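Local coordinates for protein PHOX (Pseudomonas fluorescens, PDB 4A9V) that probably hydrolyses phosphate monoesters as an alkaline phosphatase of the PhoX family, a beta-propeller enzyme built around an iron-calcium cofactor, at residues R264-G268 / L319-L324; A278-R284 / D437-S441. All coordinates share one frame. Residue numbers count along the deposited sequence, not the author numbering.

Contact 1: residues R264-G268 / L319-L324; sequences RTALG and LDHGTL. With EDO (1,2-ethanediol), chain H; EDO (1,2-ethanediol), chain M.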
# COMPACT_ATOMS: atom_id res chain seq x y z
N ARG A 264 -7.24 3.71 13.70
CA ARG A 264 -8.32 4.67 13.50
C ARG A 264 -9.55 3.93 12.95
O ARG A 264 -9.74 3.80 11.74
CB ARG A 264 -7.87 5.78 12.55
CG ARG A 264 -6.75 6.64 13.11
CD ARG A 264 -7.19 7.42 14.33
NE ARG A 264 -6.15 8.33 14.81
CZ ARG A 264 -6.22 9.03 15.93
NH1 ARG A 264 -7.31 8.99 16.68
NH2 ARG A 264 -5.19 9.77 16.31
N THR A 265 -10.39 3.43 13.85
CA THR A 265 -11.48 2.55 13.45
C THR A 265 -12.58 3.24 12.62
O THR A 265 -13.32 2.57 11.91
CB THR A 265 -12.10 1.77 14.62
OG1 THR A 265 -12.74 2.66 15.54
CG2 THR A 265 -11.04 0.93 15.33
N ALA A 266 -12.67 4.57 12.67
CA ALA A 266 -13.65 5.27 11.85
C ALA A 266 -13.41 5.07 10.36
O ALA A 266 -14.31 5.29 9.55
CB ALA A 266 -13.70 6.76 12.18
N LEU A 267 -12.19 4.70 9.98
CA LEU A 267 -11.84 4.51 8.57
C LEU A 267 -12.13 3.09 8.08
O LEU A 267 -11.97 2.80 6.90
CB LEU A 267 -10.38 4.89 8.31
CG LEU A 267 -10.10 6.38 8.11
CD1 LEU A 267 -10.50 7.23 9.31
CD2 LEU A 267 -8.62 6.59 7.78
N GLY A 268 -12.66 2.24 8.96
CA GLY A 268 -13.16 0.93 8.55
C GLY A 268 -12.10 -0.16 8.54
O GLY A 268 -10.90 0.12 8.47
N LEU A 319 -9.43 11.97 12.77
CA LEU A 319 -9.79 10.74 12.08
C LEU A 319 -10.65 9.80 12.92
O LEU A 319 -10.94 8.69 12.48
CB LEU A 319 -8.54 10.01 11.60
CG LEU A 319 -7.67 10.78 10.59
CD1 LEU A 319 -6.49 9.92 10.16
CD2 LEU A 319 -8.48 11.25 9.40
N ASP A 320 -11.14 10.27 14.07
CA ASP A 320 -12.06 9.50 14.90
C ASP A 320 -13.53 9.81 14.64
O ASP A 320 -14.40 9.11 15.17
CB ASP A 320 -11.77 9.69 16.39
CG ASP A 320 -10.53 8.95 16.85
OD1 ASP A 320 -10.04 8.04 16.15
OD2 ASP A 320 -10.09 9.24 17.99
N HIS A 321 -13.82 10.86 13.88
CA HIS A 321 -15.19 11.32 13.70
C HIS A 321 -15.38 11.69 12.26
O HIS A 321 -14.56 12.39 11.69
CB HIS A 321 -15.46 12.54 14.58
CG HIS A 321 -15.13 12.33 16.03
ND1 HIS A 321 -15.90 11.61 16.86
CD2 HIS A 321 -13.99 12.69 16.76
CE1 HIS A 321 -15.32 11.54 18.07
NE2 HIS A 321 -14.15 12.18 18.00
N GLY A 322 -16.48 11.23 11.68
CA GLY A 322 -16.79 11.50 10.29
C GLY A 322 -17.63 10.39 9.70
O GLY A 322 -18.45 9.79 10.40
N THR A 323 -17.58 10.28 8.38
CA THR A 323 -18.44 9.37 7.65
C THR A 323 -17.61 8.56 6.67
O THR A 323 -16.82 9.12 5.91
CB THR A 323 -19.52 10.14 6.87
OG1 THR A 323 -20.16 11.09 7.73
CG2 THR A 323 -20.55 9.18 6.31
N LEU A 324 -17.83 7.25 6.68
CA LEU A 324 -17.23 6.32 5.72
C LEU A 324 -18.23 6.00 4.62
O LEU A 324 -19.39 5.70 4.90
CB LEU A 324 -16.79 5.04 6.44
CG LEU A 324 -16.04 4.01 5.59
CD1 LEU A 324 -14.69 4.53 5.13
CD2 LEU A 324 -15.89 2.72 6.38
C1 EDO H . -17.56 8.22 13.06
O1 EDO H . -18.11 9.50 13.43
C2 EDO H . -18.70 7.26 12.71
O2 EDO H . -18.19 5.98 12.31
C1 EDO M . -0.48 9.76 15.92
O1 EDO M . -0.25 11.17 16.01
C2 EDO M . -1.98 9.50 16.02
O2 EDO M . -2.64 10.71 16.40
O HOH W 1 -10.86 6.43 14.06

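Contact 2: residues A278-R284 / D437-S441; sequences AETDDGR and DDHAS. With LI (lithium ion), chain C.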
# COMPACT_ATOMS: atom_id res chain seq x y z
N ALA A 278 -7.05 14.14 0.79
CA ALA A 278 -7.53 15.31 0.09
C ALA A 278 -8.29 16.17 1.11
O ALA A 278 -8.31 15.85 2.30
CB ALA A 278 -8.44 14.90 -1.06
N GLU A 279 -8.91 17.23 0.63
CA GLU A 279 -9.60 18.15 1.52
C GLU A 279 -10.85 18.63 0.80
O GLU A 279 -10.81 18.93 -0.39
CB GLU A 279 -8.67 19.34 1.84
CG GLU A 279 -9.20 20.33 2.87
CD GLU A 279 -8.17 21.39 3.29
OE1 GLU A 279 -7.01 21.36 2.83
OE2 GLU A 279 -8.50 22.21 4.17
N THR A 280 -11.97 18.67 1.52
CA THR A 280 -13.19 19.26 0.96
C THR A 280 -13.03 20.77 0.77
O THR A 280 -12.14 21.39 1.35
CB THR A 280 -14.41 19.02 1.87
OG1 THR A 280 -14.25 19.79 3.05
CG2 THR A 280 -14.58 17.55 2.21
N ASP A 281 -13.91 21.37 -0.02
CA ASP A 281 -13.86 22.81 -0.19
C ASP A 281 -14.05 23.54 1.14
O ASP A 281 -13.45 24.59 1.35
CB ASP A 281 -14.92 23.26 -1.19
CG ASP A 281 -14.55 22.95 -2.63
OD1 ASP A 281 -13.52 22.30 -2.90
OD2 ASP A 281 -15.31 23.40 -3.52
N ASP A 282 -14.83 22.96 2.05
CA ASP A 282 -15.01 23.58 3.35
C ASP A 282 -14.03 23.10 4.42
O ASP A 282 -14.09 23.53 5.56
CB ASP A 282 -16.47 23.47 3.84
CG ASP A 282 -16.89 22.06 4.24
OD1 ASP A 282 -16.10 21.11 4.11
OD2 ASP A 282 -18.06 21.90 4.63
N GLY A 283 -12.97 22.41 3.99
CA GLY A 283 -11.77 22.26 4.81
C GLY A 283 -11.66 20.98 5.62
O GLY A 283 -10.78 20.86 6.46
N ARG A 284 -12.55 20.02 5.38
CA ARG A 284 -12.51 18.74 6.09
C ARG A 284 -11.59 17.76 5.40
O ARG A 284 -11.37 17.84 4.20
CB ARG A 284 -13.92 18.18 6.20
CG ARG A 284 -14.83 19.09 7.01
CD ARG A 284 -16.27 18.62 7.06
NE ARG A 284 -16.92 18.58 5.76
CZ ARG A 284 -17.69 17.57 5.38
NH1 ARG A 284 -17.81 16.51 6.17
NH2 ARG A 284 -18.29 17.59 4.21
N ASP A 437 -15.46 19.70 -8.51
CA ASP A 437 -14.09 19.65 -7.99
C ASP A 437 -14.05 19.82 -6.46
O ASP A 437 -13.02 20.20 -5.91
CB ASP A 437 -13.19 20.65 -8.71
CG ASP A 437 -13.06 20.35 -10.19
OD1 ASP A 437 -12.74 19.19 -10.53
OD2 ASP A 437 -13.37 21.24 -11.01
N ASP A 438 -15.13 19.44 -5.80
CA ASP A 438 -15.20 19.44 -4.34
C ASP A 438 -15.20 18.00 -3.85
O ASP A 438 -16.08 17.22 -4.20
CB ASP A 438 -16.49 20.13 -3.88
CG ASP A 438 -16.56 20.30 -2.38
OD1 ASP A 438 -15.69 19.77 -1.65
OD2 ASP A 438 -17.52 20.95 -1.91
N HIS A 439 -14.19 17.64 -3.07
CA HIS A 439 -14.10 16.28 -2.54
C HIS A 439 -15.17 15.95 -1.54
O HIS A 439 -15.36 14.78 -1.19
CB HIS A 439 -12.72 16.02 -1.95
CG HIS A 439 -11.63 15.93 -2.99
ND1 HIS A 439 -11.45 14.83 -3.76
CD2 HIS A 439 -10.71 16.88 -3.41
CE1 HIS A 439 -10.46 15.08 -4.64
NE2 HIS A 439 -10.00 16.32 -4.41
N ALA A 440 -15.98 16.94 -1.15
CA ALA A 440 -17.18 16.65 -0.36
C ALA A 440 -18.30 15.99 -1.18
O ALA A 440 -19.26 15.49 -0.61
CB ALA A 440 -17.71 17.91 0.30
N SER A 441 -18.26 16.14 -2.50
CA SER A 441 -19.36 15.67 -3.33
C SER A 441 -19.56 14.16 -3.22
O SER A 441 -18.61 13.40 -3.05
CB SER A 441 -19.14 16.05 -4.79
OG SER A 441 -19.14 17.45 -4.92
LI LI C . -8.38 22.53 2.18
O HOH W 2 -12.29 19.77 -2.52
O HOH W 3 -9.98 22.83 0.20
O HOH W 4 -12.28 22.43 -5.15
O HOH W 5 -17.19 21.41 0.88
O HOH W 6 -7.67 24.78 3.03

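Contact 1: residues R264-G268 / L319-L324
Arg264 and Asp320 form the polar end of this contact. With chi1 and chi2 both m (-65° each) and chi3 t, the Arg264 side chain runs along Leu319, Arg264 CD lying 4.0 Å from Leu319 CB, until Arg264 NH1 donates to Asp320 OD1 at 2.9 Å (155°), a salt bridge. Asp320, whose CA-to-CB bond points sideways, reaches this position through an m rotamer; its OD2 is held by Ser152, while Arg264 NE pairs with Glu251. Just beyond Arg264 the chain bends tightly, with Leu267 N to Arg264 O at 3.1 Å and Gly268 N to Thr265 O at 3.0 Å. Ala266 is thereby directed at the 3-10 end of 319-320, Ala266 CB sitting 3.4 Å from Leu319 O. Leu267 starts away from the other segment, yet its m,p conformation (-83°, 60°) returns Leu267 CD1 to 4.1 Å from Leu319 CB; Phe301 of strand 296-303 touches both leucines. At the far end Leu324, in the t,p rotamer, brings Leu324 CD2 to 3.9 Å from Gly268 CA, where an ideal CB would fall 2.8 Å from the same methyl. A water joins backbone groups to the Asp320 carboxylate: it accepts from Ala266 N (2.9 Å) and donates to Leu319 O and Asp320 OD1 (2.8 Å each). The contact thus joins the loop after strand 262-264 to the start of strand 322-329, bridging two sheets of the propeller fold. The buried guanidinium pairs with Asp320 and Glu251; one water meets Ala266 N and Leu319 O, but Leu267 O has no partner in the model.

Contact 2: residues A278-R284 / D437-S441
Two type I beta turns meet here, Thr280 to Gly283 and Asp438 to Ser441. The first is closed by Gly283 N to Thr280 O (2.9 Å) and flanked by Thr280 N to Arg284 O (2.9 Å), which makes it the hairpin connection between strands 276-279 and 284-290; Gly283 takes the positive phi (97°) there. The second is closed by Ser441 N to Asp438 O (3.0 Å). The turns approach to 4.7 Å between the CA atoms of Thr280 and His439. Asp438, at chi1 t, places its OD1 for a double role: it accepts from Ala440 N at 2.9 Å, an Asx turn, and across the interface from Asp281 N at 2.9 Å and 169°. His439, m at chi1, lays its ring against Ala278: Ala278 CB stands 3.8 Å from the ring centroid and 8° off its normal, a CH-pi contact over the face, while His439 ND1 is engaged by Tyr288. Thr280 CG2 and Ala440 CB pack at 3.7 Å. Within the hairpin, Thr280 OG1 donates to Asp282 OD1 (2.5 Å) and accepts from Arg284 N (2.9 Å), and Arg284 NE makes a salt bridge with Asp282 OD1 (3.1 Å). The CA-to-CB bond of Glu279 points away, and its carboxylate binds a lithium ion through OE1 (1.9 Å) and OE2 (2.0 Å), with OE2 also hydrogen-bonded to His309. Asp281 OD1 and Asp438 OD1 lie only 3.6 Å apart, the former met by waters, the latter by the two NH groups. The attachment thus rests on the Asx-turn carboxylate, waters and small apolar contacts, with no salt bridge between the segments.

How the contacts relate
Both contacts attach to the same antiparallel sheet, but at different depths and places. Contact 1 is buried and ties the start of strand 322-329 to a loop leaving strand 262-264 of another sheet; contact 2 is partly buried and joins two turns of the shared sheet itself, one at its edge hairpin, 276-279 with 284-290. Their segments alternate along the chain, and their centres lie 16 Å apart, with nearest atoms about 6 Å from each other and no touch. The chemistry follows the setting: a salt bridge, leucine packing and one bridging water in contact 1, against a backbone-to-carboxylate hydrogen bond, several waters and close acidic groups in contact 2.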